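PDB 2P2V: alpha-2,3-sialyltransferase from Campylobacter jejuni, which probably transfers sialic acid from its CMP-activated donor to a glycan acceptor in an alpha-2,3 linkage, here as the first part of a longer membrane-linked protein. Local coordinates for residues Lys37-Glu42 with Tyr226-Asp231; Tyr114-Asp119 with Ser271-Gln276. All coordinates share one frame; numbering follows the deposited sequence. Where two conformers were deposited one is given.

Contact 1. Residues Lys37-Glu42 with Tyr226-Asp231; sequences KRLPRE and YALCDD
Arg38 meets Leu228 near its base and Asp230 at its guanidinium. Its CB lies 4.1 Å from CD2 of Leu228, and the carbonyl O of Arg38 also rests near that methyl. From CG to NE the chain is extended, which carries the guanidinium past Leu228 to Asp230. On the way CD passes 4.1 Å from the carbonyl O of Leu228. NE of Arg38 then bonds OD1 of Asp230 at 2.9 Å. NH1 of Arg38 bonds OD2 of Asp230 at 2.7 Å, nearly straight at 168°. This is a side-on, two-nitrogen salt bridge, with one carboxylate oxygen for each nitrogen. Both oxygens lie close to the guanidinium plane, but the carboxylate is turned 40° from it. OD1 is met on its syn side, while NH1 comes to OD2 from above the carboxylate plane. NH2 is held elsewhere, by the carbonyl O of Ser241. Three bonds therefore fix the rotation of the guanidinium.

Next to this, CD2 of Leu39 touches CD1 of Leu228 at 3.6 Å. The two side chains cross at about a right angle. Ile23 of strand 21-25 packs against both leucines, and Tyr167 of strand 165-169 against Leu228. At one edge of a parallel, Rossmann-like alpha/beta sheet, the contact joins the 3-10 turn and loop between strands 21-25 and 44-48 to the turn leaving edge strand 224-227.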
loop_
_atom_site.group_PDB
_atom_site.type_symbol
_atom_site.label_atom_id
_atom_site.label_comp_id
_atom_site.label_asym_id
_atom_site.label_seq_id
_atom_site.Cartn_x
_atom_site.Cartn_y
_atom_site.Cartn_z
ATOM N N LYS A 37 -28.310 -24.019 -33.935
ATOM C CA LYS A 37 -29.756 -23.971 -33.635
ATOM C C LYS A 37 -30.086 -23.846 -32.122
ATOM O O LYS A 37 -31.164 -23.361 -31.743
ATOM C CB LYS A 37 -30.443 -25.195 -34.273
ATOM C CG LYS A 37 -30.030 -25.401 -35.746
ATOM C CD LYS A 37 -30.740 -26.620 -36.385
ATOM C CE LYS A 37 -29.943 -27.922 -36.168
ATOM N NZ LYS A 37 -28.496 -27.762 -36.547
ATOM N N ARG A 38 -29.131 -24.282 -31.287
ATOM C CA ARG A 38 -29.202 -24.294 -29.828
ATOM C C ARG A 38 -28.746 -22.990 -29.122
ATOM O O ARG A 38 -28.940 -22.847 -27.911
ATOM C CB ARG A 38 -28.304 -25.423 -29.303
ATOM C CG ARG A 38 -28.573 -26.829 -29.895
ATOM C CD ARG A 38 -27.834 -27.910 -29.122
ATOM N NE ARG A 38 -27.862 -29.217 -29.796
ATOM C CZ ARG A 38 -28.932 -30.021 -29.789
ATOM N NH1 ARG A 38 -28.897 -31.190 -30.428
ATOM N NH2 ARG A 38 -30.036 -29.644 -29.141
ATOM N N LEU A 39 -28.129 -22.054 -29.848
ATOM C CA LEU A 39 -27.767 -20.754 -29.248
ATOM C C LEU A 39 -29.033 -20.013 -28.841
ATOM O O LEU A 39 -30.049 -20.105 -29.564
ATOM C CB LEU A 39 -26.944 -19.902 -30.219
ATOM C CG LEU A 39 -25.496 -20.351 -30.497
ATOM C CD1 LEU A 39 -24.860 -19.575 -31.666
ATOM C CD2 LEU A 39 -24.665 -20.165 -29.248
ATOM N N PRO A 40 -29.003 -19.283 -27.707
ATOM C CA PRO A 40 -30.138 -18.431 -27.389
ATOM C C PRO A 40 -30.201 -17.240 -28.328
ATOM O O PRO A 40 -29.238 -16.979 -29.048
ATOM C CB PRO A 40 -29.823 -17.959 -25.971
ATOM C CG PRO A 40 -28.326 -17.916 -25.958
ATOM C CD PRO A 40 -27.949 -19.175 -26.673
ATOM N N ARG A 41 -31.313 -16.512 -28.294
ATOM C CA ARG A 41 -31.495 -15.305 -29.114
ATOM C C ARG A 41 -30.468 -14.210 -28.829
ATOM O O ARG A 41 -30.012 -13.522 -29.741
ATOM C CB ARG A 41 -32.882 -14.695 -28.847
ATOM C CG ARG A 41 -33.979 -15.142 -29.825
ATOM C CD ARG A 41 -34.047 -14.252 -31.123
ATOM N NE ARG A 41 -33.586 -12.850 -30.963
ATOM C CZ ARG A 41 -34.105 -11.918 -30.140
ATOM N NH1 ARG A 41 -35.121 -12.186 -29.321
ATOM N NH2 ARG A 41 -33.578 -10.695 -30.111
ATOM N N GLU A 42 -30.163 -14.026 -27.549
ATOM C CA GLU A 42 -29.264 -12.961 -27.138
ATOM C C GLU A 42 -28.174 -13.538 -26.281
ATOM O O GLU A 42 -28.402 -14.465 -25.512
ATOM C CB GLU A 42 -30.016 -11.894 -26.365
ATOM C CG GLU A 42 -31.069 -11.231 -27.215
ATOM C CD GLU A 42 -31.211 -9.791 -26.885
ATOM O OE1 GLU A 42 -31.987 -9.471 -25.945
ATOM O OE2 GLU A 42 -30.526 -8.978 -27.554
ATOM N N TYR A 226 -25.235 -25.232 -20.002
ATOM C CA TYR A 226 -25.529 -26.096 -21.132
ATOM C C TYR A 226 -24.359 -26.337 -22.051
ATOM O O TYR A 226 -23.425 -25.526 -22.097
ATOM C CB TYR A 226 -26.626 -25.435 -21.940
ATOM C CG TYR A 226 -27.894 -25.302 -21.135
ATOM C CD1 TYR A 226 -28.723 -26.424 -20.920
ATOM C CD2 TYR A 226 -28.248 -24.102 -20.563
ATOM C CE1 TYR A 226 -29.884 -26.324 -20.161
ATOM C CE2 TYR A 226 -29.404 -23.980 -19.811
ATOM C CZ TYR A 226 -30.220 -25.098 -19.619
ATOM O OH TYR A 226 -31.366 -24.961 -18.854
ATOM N N ALA A 227 -24.434 -27.433 -22.800
ATOM C CA ALA A 227 -23.548 -27.693 -23.933
ATOM C C ALA A 227 -24.169 -27.223 -25.252
ATOM O O ALA A 227 -25.399 -27.086 -25.354
ATOM C CB ALA A 227 -23.195 -29.176 -24.005
ATOM N N LEU A 228 -23.319 -27.006 -26.272
ATOM C CA LEU A 228 -23.778 -26.606 -27.610
ATOM C C LEU A 228 -23.335 -27.600 -28.706
ATOM O O LEU A 228 -23.829 -27.541 -29.832
ATOM C CB LEU A 228 -23.244 -25.195 -27.957
ATOM C CG LEU A 228 -23.682 -23.959 -27.184
ATOM C CD1 LEU A 228 -22.836 -22.756 -27.645
ATOM C CD2 LEU A 228 -25.163 -23.643 -27.384
ATOM N N CYS A 229 -22.384 -28.478 -28.391
ATOM C CA CYS A 229 -21.768 -29.354 -29.380
ATOM C C CYS A 229 -22.253 -30.800 -29.193
ATOM O O CYS A 229 -21.931 -31.447 -28.204
ATOM C CB CYS A 229 -20.245 -29.252 -29.308
ATOM S SG CYS A 229 -19.729 -27.470 -29.338
ATOM N N ASP A 230 -23.085 -31.264 -30.131
ATOM C CA ASP A 230 -23.738 -32.586 -30.032
ATOM C C ASP A 230 -22.810 -33.769 -29.863
ATOM O O ASP A 230 -23.102 -34.703 -29.105
ATOM C CB ASP A 230 -24.618 -32.819 -31.270
ATOM C CG ASP A 230 -25.778 -31.848 -31.344
ATOM O OD1 ASP A 230 -25.650 -30.709 -30.865
ATOM O OD2 ASP A 230 -26.840 -32.220 -31.888
ATOM N N ASP A 231 -21.701 -33.731 -30.587
ATOM C CA ASP A 231 -20.779 -34.872 -30.646
ATOM C C ASP A 231 -19.571 -34.769 -29.705
ATOM O O ASP A 231 -18.581 -35.501 -29.876
ATOM C CB ASP A 231 -20.311 -35.083 -32.098
ATOM C CG ASP A 231 -21.459 -35.469 -33.030
ATOM O OD1 ASP A 231 -22.246 -36.379 -32.649
ATOM O OD2 ASP A 231 -21.575 -34.856 -34.126
#

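Contact 2. Residues Tyr114-Asp119 with Ser271-Gln276; sequences YNFFPD and SFYKNQ. With EDO (1,2-ethanediol), chain F.
Phe116 and Tyr273 have the nearest CA atoms across the contact, 8.9 Å apart, where the last turn of helix 107-116 faces helix 268-283. The gap is filled by rings. Tyr273 presents an edge to the face of Phe116, with CD1 of Tyr273 over the ring centre. The centroids are 5.0 Å apart and the planes meet at 83°, a T-shaped pair. The first torsion of Tyr273 sets CG opposite its backbone N (chi1 -174°), and the ring reaches across to both phenylalanines. CZ of Phe117 lies 3.8 Å from CE1 of Tyr273, and the Tyr273 OH comes to the edge of the Phe117 ring, 3.8 Å from CE2. Those two planes meet obliquely. Phe272 adds CD1, which touches CZ of Phe116 at 4.0 Å near the plane of the Phe116 ring.

A 1,2-ethanediol, probably from the crystallisation liquor, lies over one face of Tyr273. Its O2 makes a weak hydrogen bond of 3.4 Å to the Tyr273 carbonyl O. Phe73 also stacks edge-to-face with Phe117. In a second subunit, Ile142 packs on Phe116 and Tyr143 on Phe117.

No hydrogen bond joins the two segments directly. Their cohesion comes from ring edges, ring faces and apolar contact, so this buried aromatic cluster joins the two helices next to a subunit interface by dispersion and ring electrostatics.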
loop_
_atom_site.group_PDB
_atom_site.type_symbol
_atom_site.label_atom_id
_atom_site.label_comp_id
_atom_site.label_asym_id
_atom_site.label_seq_id
_atom_site.Cartn_x
_atom_site.Cartn_y
_atom_site.Cartn_z
ATOM N N TYR A 114 -1.039 -3.174 -14.197
ATOM C CA TYR A 114 -1.739 -2.057 -14.743
ATOM C C TYR A 114 -0.833 -0.971 -15.265
ATOM O O TYR A 114 -1.248 -0.157 -16.078
ATOM C CB TYR A 114 -2.681 -1.491 -13.669
ATOM C CG TYR A 114 -3.812 -2.434 -13.400
ATOM C CD1 TYR A 114 -4.646 -2.841 -14.432
ATOM C CD2 TYR A 114 -4.043 -2.922 -12.101
ATOM C CE1 TYR A 114 -5.730 -3.737 -14.168
ATOM C CE2 TYR A 114 -5.099 -3.825 -11.837
ATOM C CZ TYR A 114 -5.930 -4.215 -12.870
ATOM O OH TYR A 114 -7.001 -5.083 -12.645
ATOM N N ASN A 115 0.432 -0.968 -14.821
ATOM C CA ASN A 115 1.388 0.003 -15.346
ATOM C C ASN A 115 1.604 -0.243 -16.843
ATOM O O ASN A 115 1.692 0.697 -17.601
ATOM C CB ASN A 115 2.750 -0.093 -14.577
ATOM C CG ASN A 115 2.597 0.145 -13.078
ATOM O OD1 ASN A 115 2.213 -0.734 -12.335
ATOM N ND2 ASN A 115 2.890 1.312 -12.651
ATOM N N PHE A 116 1.793 -1.511 -17.218
ATOM C CA PHE A 116 1.945 -1.925 -18.596
ATOM C C PHE A 116 0.646 -2.014 -19.390
ATOM O O PHE A 116 0.666 -1.731 -20.573
ATOM C CB PHE A 116 2.669 -3.235 -18.688
ATOM C CG PHE A 116 4.150 -3.106 -18.389
ATOM C CD1 PHE A 116 5.031 -2.807 -19.437
ATOM C CD2 PHE A 116 4.625 -3.247 -17.119
ATOM C CE1 PHE A 116 6.467 -2.704 -19.217
ATOM C CE2 PHE A 116 6.073 -3.127 -16.868
ATOM C CZ PHE A 116 6.946 -2.836 -17.954
ATOM N N PHE A 117 -0.455 -2.421 -18.742
ATOM C CA PHE A 117 -1.660 -2.770 -19.472
ATOM C C PHE A 117 -2.829 -2.029 -18.806
ATOM O O PHE A 117 -3.621 -2.717 -18.196
ATOM C CB PHE A 117 -1.865 -4.271 -19.390
ATOM C CG PHE A 117 -0.576 -5.100 -19.781
ATOM C CD1 PHE A 117 -0.083 -5.033 -21.100
ATOM C CD2 PHE A 117 0.027 -5.867 -18.867
ATOM C CE1 PHE A 117 1.103 -5.754 -21.437
ATOM C CE2 PHE A 117 1.203 -6.616 -19.167
ATOM C CZ PHE A 117 1.686 -6.531 -20.475
ATOM N N PRO A 118 -2.890 -0.674 -18.904
ATOM C CA PRO A 118 -3.798 0.135 -18.088
ATOM C C PRO A 118 -5.271 -0.135 -18.307
ATOM O O PRO A 118 -6.070 0.107 -17.406
ATOM C CB PRO A 118 -3.401 1.573 -18.442
ATOM C CG PRO A 118 -2.724 1.482 -19.764
ATOM C CD PRO A 118 -2.041 0.179 -19.765
ATOM N N ASP A 119 -5.611 -0.625 -19.486
ATOM C CA ASP A 119 -7.002 -0.948 -19.850
ATOM C C ASP A 119 -7.331 -2.421 -19.800
ATOM O O ASP A 119 -8.452 -2.819 -20.177
ATOM C CB ASP A 119 -7.342 -0.351 -21.212
ATOM C CG ASP A 119 -6.517 -0.892 -22.351
ATOM O OD1 ASP A 119 -5.526 -1.642 -22.114
ATOM O OD2 ASP A 119 -6.862 -0.541 -23.484
ATOM N N SER A 271 12.032 -5.073 -23.617
ATOM C CA SER A 271 13.212 -5.752 -23.022
ATOM C C SER A 271 13.200 -5.729 -21.501
ATOM O O SER A 271 13.545 -6.707 -20.882
ATOM C CB SER A 271 14.587 -5.287 -23.623
ATOM O OG SER A 271 14.573 -3.904 -23.771
ATOM N N PHE A 272 12.827 -4.591 -20.913
ATOM C CA PHE A 272 12.695 -4.433 -19.498
ATOM C C PHE A 272 11.734 -5.506 -18.973
ATOM O O PHE A 272 12.018 -6.220 -17.999
ATOM C CB PHE A 272 12.135 -3.018 -19.161
ATOM C CG PHE A 272 11.951 -2.816 -17.675
ATOM C CD1 PHE A 272 10.805 -3.323 -17.047
ATOM C CD2 PHE A 272 12.944 -2.192 -16.908
ATOM C CE1 PHE A 272 10.643 -3.226 -15.682
ATOM C CE2 PHE A 272 12.761 -2.031 -15.538
ATOM C CZ PHE A 272 11.612 -2.581 -14.918
ATOM N N TYR A 273 10.570 -5.569 -19.618
ATOM C CA TYR A 273 9.502 -6.520 -19.222
ATOM C C TYR A 273 9.930 -7.982 -19.265
ATOM O O TYR A 273 9.769 -8.721 -18.270
ATOM C CB TYR A 273 8.313 -6.278 -20.131
ATOM C CG TYR A 273 7.100 -7.095 -19.728
ATOM C CD1 TYR A 273 6.039 -6.493 -19.042
ATOM C CD2 TYR A 273 7.020 -8.460 -20.024
ATOM C CE1 TYR A 273 4.916 -7.268 -18.651
ATOM C CE2 TYR A 273 5.906 -9.220 -19.672
ATOM C CZ TYR A 273 4.881 -8.619 -18.975
ATOM O OH TYR A 273 3.751 -9.349 -18.602
ATOM N N LYS A 274 10.597 -8.372 -20.374
ATOM C CA LYS A 274 10.999 -9.753 -20.574
ATOM C C LYS A 274 12.146 -10.115 -19.664
ATOM O O LYS A 274 12.303 -11.286 -19.271
ATOM C CB LYS A 274 11.442 -9.961 -22.018
ATOM C CG LYS A 274 10.341 -10.133 -22.991
ATOM C CD LYS A 274 10.869 -10.272 -24.400
ATOM C CE LYS A 274 9.753 -10.667 -25.344
ATOM N NZ LYS A 274 10.302 -10.958 -26.697
ATOM N N ASN A 275 13.010 -9.157 -19.366
ATOM C CA ASN A 275 14.136 -9.346 -18.421
ATOM C C ASN A 275 13.628 -9.724 -17.043
ATOM O O ASN A 275 14.106 -10.659 -16.396
ATOM C CB ASN A 275 14.972 -8.062 -18.298
ATOM C CG ASN A 275 16.125 -8.187 -17.289
ATOM O OD1 ASN A 275 17.111 -8.856 -17.555
ATOM N ND2 ASN A 275 16.003 -7.521 -16.135
ATOM N N GLN A 276 12.629 -8.950 -16.593
ATOM C CA GLN A 276 12.025 -9.162 -15.295
ATOM C C GLN A 276 11.280 -10.470 -15.260
ATOM O O GLN A 276 11.452 -11.241 -14.316
ATOM C CB GLN A 276 11.095 -8.020 -14.962
ATOM C CG GLN A 276 11.831 -6.778 -14.632
ATOM C CD GLN A 276 11.132 -6.006 -13.549
ATOM O OE1 GLN A 276 9.902 -6.002 -13.484
ATOM N NE2 GLN A 276 11.904 -5.334 -12.697
HETATM C C1 EDO F . 7.034 -6.943 -15.500
HETATM O O1 EDO F . 5.723 -6.536 -15.104
HETATM C C2 EDO F . 7.329 -8.328 -14.958
HETATM O O2 EDO F . 7.262 -9.202 -16.087
#

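From the N terminus, the chain first leaves strand 21-25 and supplies 37-42, the first half of contact 1. It then runs through strands 44-48, 62-68 and 90-96 to the end of helix 107-116, where 114-119 opens contact 2. Contact 1 closes at 226-231, after edge strand 224-227. Contact 2 closes later, at 271-276 on helix 268-283. The two loops therefore cross rather than nest. Their centres are 39 Å apart, on opposite sides of the chain's centre. Contact 1 ties together connections at one sheet edge, while contact 2 brings the last helix of this chain onto helix 107-116, which precedes strand 121-122 at the other edge.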